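Local coordinates for protein F-93 (Sulfolobus virus 1, PDB 1TBX), which binds DNA as a winged-helix homodimer and probably acts as a viral transcription factor that recognises a palindromic or pseudo-palindromic target sequence, at the interface of chains A and B. Residues are numbered along the deposited sequence; one frame, centred on the assembly and turned at random. Chains: chain A/B, Hypothetical 11.0 kDa protein.

Contact 1: the interface of chains A and B. Residues chain A 6-8, 10-11, 80; chain B 5-8.
The homodimer interface of this winged-helix protein is built here by the N-terminal segments of the two subunits, which pair as a short antiparallel bridge centred on A:Phe7 and B:Phe7 and so tie the two DNA-binding domains together. Reciprocal backbone hydrogen bonds close the bridge: B:Tyr8 N donates to A:Phe6 O at 2.9 Å, and A:Tyr8 N donates to B:Phe6 O at 3.0 Å. Across the two-fold the tyrosine rings lie face to face, nearly parallel at 11° between planes, with each ring shifted toward the rim of the other and centroids 3.9 Å apart. In both tyrosines CG is anti to the carbonyl carbon (chi1 -84° in A:Tyr8), which lays the ring alongside the partner's N-terminal segment, its edge toward the peptide between Phe6 and Phe7. Beyond the bridge, B:Phe6 presents its ring edge to the start of helix 9-17, where CD2 meets A:Ala11 CA at 3.6 Å. The A:Glu10 carboxylate is modelled over one face of that ring, but both its oxygens crowd the B:Pro5 carbonyl oxygen, acceptor against acceptor, so its placement is doubtful. A:Leu80, from helix 71-94, brings CD2 against the ring tip of B:Phe7, 3.7 Å from CE2, the two side chains crossing obliquely.

Contact 2: the interface of chains A and B. Residues chain A 7, 79, 82-83, 86; chain B 75-76, 79-80, 83.
With CG anti to the backbone N (chi1 -167°), B:Phe76 swings its ring off helix 71-90 toward A:Phe7, whose own CG lies anti to its carbonyl carbon (chi1 -42°). The two rings reach each other tip to tip, CZ of A:Phe7 standing 3.8 Å from CZ of B:Phe76 and in the plane of the B:Phe76 ring, at its edge. This is part of the helix-to-helix dimer interface of the winged-helix protein, formed by the long C-terminal helices 71-94 of chain A and 71-90 of chain B. B:Leu80, one turn along from B:Phe76, serves both rings: CD1 caps one face of B:Phe76, 3.9 Å above its centre, while CD2 touches A:Phe7 CE2 at 3.8 Å. Where the helices approach, small side chains do the packing. B:Ser79 lies against A:Ala83, its hydroxyl oxygen OG 3.5 Å from A:Ala83 CA, and against CB of A:Thr86. That hydroxyl turns back to its own helix and donates to B:Phe76 O at 3.1 Å, tilted 15° from the carbonyl plane. A:Thr86 does likewise, OG1 donating to A:Thr82 O at 2.6 Å. Both hydroxyls bond within their own helices, and no polar pair bridges the chains in this patch, which is held by van der Waals packing. On the other side of the two-fold, A:Ser79 sets CB 4.0 Å from B:Ala83 CA, the twin of the B:Ser79 contact.

Contact 1: the interface of chains A and B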
loop_
_atom_site.group_PDB
_atom_site.type_symbol
_atom_site.label_atom_id
_atom_site.label_comp_id
_atom_site.label_asym_id
_atom_site.label_seq_id
_atom_site.Cartn_x
_atom_site.Cartn_y
_atom_site.Cartn_z
ATOM N N PHE A 6 -4.596 -1.095 2.288
ATOM C CA PHE A 6 -4.477 0.160 1.666
ATOM C C PHE A 6 -3.450 -0.440 0.671
ATOM O O PHE A 6 -3.031 0.185 -0.316
ATOM C CB PHE A 6 -3.617 1.018 2.593
ATOM C CG PHE A 6 -4.391 1.913 3.527
ATOM C CD1 PHE A 6 -4.970 1.414 4.680
ATOM C CD2 PHE A 6 -4.512 3.277 3.265
ATOM C CE1 PHE A 6 -5.693 2.249 5.544
ATOM C CE2 PHE A 6 -5.214 4.099 4.117
ATOM C CZ PHE A 6 -5.806 3.581 5.269
ATOM N N PHE A 7 -3.006 -1.666 1.018
ATOM C CA PHE A 7 -2.027 -2.466 0.296
ATOM C C PHE A 7 -2.686 -3.688 -0.311
ATOM O O PHE A 7 -3.473 -4.388 0.320
ATOM C CB PHE A 7 -0.921 -2.968 1.239
ATOM C CG PHE A 7 -0.436 -1.931 2.219
ATOM C CD1 PHE A 7 -0.941 -1.898 3.513
ATOM C CD2 PHE A 7 0.492 -0.966 1.842
ATOM C CE1 PHE A 7 -0.499 -0.931 4.442
ATOM C CE2 PHE A 7 0.931 0.017 2.766
ATOM C CZ PHE A 7 0.430 0.028 4.072
ATOM N N TYR A 8 -2.348 -3.943 -1.556
ATOM C CA TYR A 8 -2.712 -5.169 -2.205
ATOM C C TYR A 8 -1.793 -6.290 -1.714
ATOM O O TYR A 8 -0.779 -6.022 -1.052
ATOM C CB TYR A 8 -2.508 -4.982 -3.689
ATOM C CG TYR A 8 -3.643 -4.333 -4.419
ATOM C CD1 TYR A 8 -3.616 -2.966 -4.738
ATOM C CD2 TYR A 8 -4.725 -5.074 -4.836
ATOM C CE1 TYR A 8 -4.643 -2.381 -5.457
ATOM C CE2 TYR A 8 -5.744 -4.503 -5.536
ATOM C CZ TYR A 8 -5.711 -3.162 -5.851
ATOM O OH TYR A 8 -6.772 -2.632 -6.573
ATOM N N GLU A 10 0.368 -8.206 -3.338
ATOM C CA GLU A 10 1.704 -8.078 -3.889
ATOM C C GLU A 10 2.577 -7.206 -2.985
ATOM O O GLU A 10 3.764 -7.502 -2.749
ATOM C CB GLU A 10 1.519 -7.468 -5.250
ATOM C CG GLU A 10 0.035 -7.503 -5.614
ATOM C CD GLU A 10 -0.459 -6.175 -6.123
ATOM O OE1 GLU A 10 0.373 -5.276 -6.218
ATOM O OE2 GLU A 10 -1.656 -6.009 -6.455
ATOM N N ALA A 11 1.974 -6.140 -2.441
ATOM C CA ALA A 11 2.683 -5.261 -1.512
ATOM C C ALA A 11 3.040 -5.973 -0.204
ATOM O O ALA A 11 4.175 -5.904 0.254
ATOM C CB ALA A 11 1.883 -3.986 -1.254
ATOM N N LEU A 80 8.035 -0.289 1.185
ATOM C CA LEU A 80 6.761 -0.915 1.538
ATOM C C LEU A 80 6.729 -1.385 2.999
ATOM O O LEU A 80 5.715 -1.211 3.665
ATOM C CB LEU A 80 6.443 -2.096 0.622
ATOM C CG LEU A 80 6.093 -1.856 -0.867
ATOM C CD1 LEU A 80 6.044 -3.186 -1.697
ATOM C CD2 LEU A 80 4.809 -0.975 -1.074
ATOM N N PRO B 5 -1.172 -1.598 -9.385
ATOM C CA PRO B 5 -0.751 -2.736 -8.554
ATOM C C PRO B 5 -0.591 -2.523 -7.037
ATOM O O PRO B 5 -1.286 -3.222 -6.317
ATOM C CB PRO B 5 0.573 -3.197 -9.178
ATOM C CG PRO B 5 0.749 -2.434 -10.439
ATOM C CD PRO B 5 -0.159 -1.271 -10.405
ATOM N N PHE B 6 0.284 -1.710 -6.489
ATOM C CA PHE B 6 0.580 -2.166 -5.122
ATOM C C PHE B 6 -0.338 -1.599 -4.081
ATOM O O PHE B 6 -0.499 -2.116 -2.958
ATOM C CB PHE B 6 2.022 -1.923 -4.773
ATOM C CG PHE B 6 2.942 -2.836 -5.474
ATOM C CD1 PHE B 6 3.218 -2.652 -6.840
ATOM C CD2 PHE B 6 3.518 -3.908 -4.786
ATOM C CE1 PHE B 6 4.069 -3.507 -7.511
ATOM C CE2 PHE B 6 4.379 -4.776 -5.431
ATOM C CZ PHE B 6 4.657 -4.575 -6.815
ATOM N N PHE B 7 -0.966 -0.528 -4.516
ATOM C CA PHE B 7 -1.647 0.397 -3.654
ATOM C C PHE B 7 -3.129 0.511 -4.056
ATOM O O PHE B 7 -3.470 0.703 -5.246
ATOM C CB PHE B 7 -0.968 1.749 -3.849
ATOM C CG PHE B 7 0.517 1.734 -3.631
ATOM C CD1 PHE B 7 1.388 1.920 -4.691
ATOM C CD2 PHE B 7 1.050 1.611 -2.346
ATOM C CE1 PHE B 7 2.792 1.969 -4.494
ATOM C CE2 PHE B 7 2.452 1.627 -2.124
ATOM C CZ PHE B 7 3.321 1.801 -3.212
ATOM N N TYR B 8 -3.996 0.379 -3.057
ATOM C CA TYR B 8 -5.425 0.669 -3.187
ATOM C C TYR B 8 -5.655 2.163 -3.236
ATOM O O TYR B 8 -4.919 2.920 -2.582
ATOM C CB TYR B 8 -6.152 0.169 -1.961
ATOM C CG TYR B 8 -6.433 -1.295 -1.963
ATOM C CD1 TYR B 8 -5.652 -2.180 -1.200
ATOM C CD2 TYR B 8 -7.483 -1.815 -2.716
ATOM C CE1 TYR B 8 -5.919 -3.540 -1.184
ATOM C CE2 TYR B 8 -7.741 -3.174 -2.729
ATOM C CZ TYR B 8 -6.967 -4.037 -1.963
ATOM O OH TYR B 8 -7.273 -5.393 -1.982
#

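Contact 2: the interface of chains A and B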
loop_
_atom_site.group_PDB
_atom_site.type_symbol
_atom_site.label_atom_id
_atom_site.label_comp_id
_atom_site.label_asym_id
_atom_site.label_seq_id
_atom_site.Cartn_x
_atom_site.Cartn_y
_atom_site.Cartn_z
ATOM N N PHE A 7 -3.006 -1.666 1.018
ATOM C CA PHE A 7 -2.027 -2.466 0.296
ATOM C C PHE A 7 -2.686 -3.688 -0.311
ATOM O O PHE A 7 -3.473 -4.388 0.320
ATOM C CB PHE A 7 -0.921 -2.968 1.239
ATOM C CG PHE A 7 -0.436 -1.931 2.219
ATOM C CD1 PHE A 7 -0.941 -1.898 3.513
ATOM C CD2 PHE A 7 0.492 -0.966 1.842
ATOM C CE1 PHE A 7 -0.499 -0.931 4.442
ATOM C CE2 PHE A 7 0.931 0.017 2.766
ATOM C CZ PHE A 7 0.430 0.028 4.072
ATOM N N SER A 79 10.776 0.288 1.345
ATOM C CA SER A 79 9.824 1.355 1.537
ATOM C C SER A 79 8.399 0.840 1.775
ATOM O O SER A 79 7.620 1.471 2.476
ATOM C CB SER A 79 9.863 2.343 0.390
ATOM O OG SER A 79 9.613 1.691 -0.833
ATOM N N THR A 82 8.172 -0.254 5.596
ATOM C CA THR A 82 8.085 0.909 6.469
ATOM C C THR A 82 6.617 1.410 6.535
ATOM O O THR A 82 6.082 1.630 7.609
ATOM C CB THR A 82 9.215 2.015 6.045
ATOM O OG1 THR A 82 9.017 3.272 6.690
ATOM C CG2 THR A 82 9.121 2.476 4.655
ATOM N N ALA A 83 5.976 1.518 5.372
ATOM C CA ALA A 83 4.551 1.756 5.246
ATOM C C ALA A 83 3.641 0.735 6.001
ATOM O O ALA A 83 2.862 1.143 6.881
ATOM C CB ALA A 83 4.179 1.862 3.786
ATOM N N THR A 86 4.207 0.860 9.730
ATOM C CA THR A 86 3.679 2.055 10.328
ATOM C C THR A 86 2.192 1.816 10.456
ATOM O O THR A 86 1.595 2.130 11.474
ATOM C CB THR A 86 3.964 3.274 9.409
ATOM O OG1 THR A 86 5.379 3.459 9.284
ATOM C CG2 THR A 86 3.442 4.605 10.033
ATOM N N LEU B 75 0.745 10.765 10.222
ATOM C CA LEU B 75 1.844 9.752 10.337
ATOM C C LEU B 75 1.864 8.759 9.178
ATOM O O LEU B 75 2.923 8.395 8.632
ATOM C CB LEU B 75 1.756 8.915 11.631
ATOM C CG LEU B 75 0.821 9.507 12.689
ATOM C CD1 LEU B 75 0.296 8.560 13.857
ATOM C CD2 LEU B 75 1.558 10.708 13.242
ATOM N N PHE B 76 0.678 8.295 8.836
ATOM C CA PHE B 76 0.584 7.274 7.874
ATOM C C PHE B 76 0.917 7.794 6.454
ATOM O O PHE B 76 1.666 7.144 5.706
ATOM C CB PHE B 76 -0.782 6.641 7.978
ATOM C CG PHE B 76 -0.894 5.356 7.236
ATOM C CD1 PHE B 76 0.235 4.574 7.017
ATOM C CD2 PHE B 76 -2.138 4.909 6.768
ATOM C CE1 PHE B 76 0.137 3.388 6.333
ATOM C CE2 PHE B 76 -2.240 3.732 6.082
ATOM C CZ PHE B 76 -1.094 2.969 5.862
ATOM N N SER B 79 4.706 7.779 5.370
ATOM C CA SER B 79 5.270 6.488 4.970
ATOM C C SER B 79 4.689 5.966 3.668
ATOM O O SER B 79 5.393 5.321 2.884
ATOM C CB SER B 79 5.124 5.470 6.078
ATOM O OG SER B 79 3.804 5.015 6.156
ATOM N N LEU B 80 3.422 6.261 3.432
ATOM C CA LEU B 80 2.803 5.858 2.211
ATOM C C LEU B 80 3.408 6.564 1.046
ATOM O O LEU B 80 3.783 5.930 0.092
ATOM C CB LEU B 80 1.330 6.148 2.267
ATOM C CG LEU B 80 0.452 5.105 2.913
ATOM C CD1 LEU B 80 -0.985 5.604 2.808
ATOM C CD2 LEU B 80 0.589 3.747 2.225
ATOM N N ALA B 83 6.684 5.096 -0.128
ATOM C CA ALA B 83 6.478 3.900 -0.927
ATOM C C ALA B 83 5.998 4.202 -2.360
ATOM O O ALA B 83 6.544 3.640 -3.297
ATOM C CB ALA B 83 5.496 2.978 -0.224
#

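The C-alpha centres of contact 1 and contact 2 lie about 11 Å apart, and A:Phe7 belongs to both. Its backbone takes part in the antiparallel bridge of contact 1, while its ring points into contact 2, so the N-terminal segment is coupled to the C-terminal helices. Leu80 links them too, A:Leu80 packing in contact 1 and B:Leu80 in contact 2. Since the dimer is two-fold symmetric, each contact has its twin. Joining the N-terminal segment and the last helix of each subunit to the partner probably helps set the spacing of the two winged-helix domains for a palindromic DNA site.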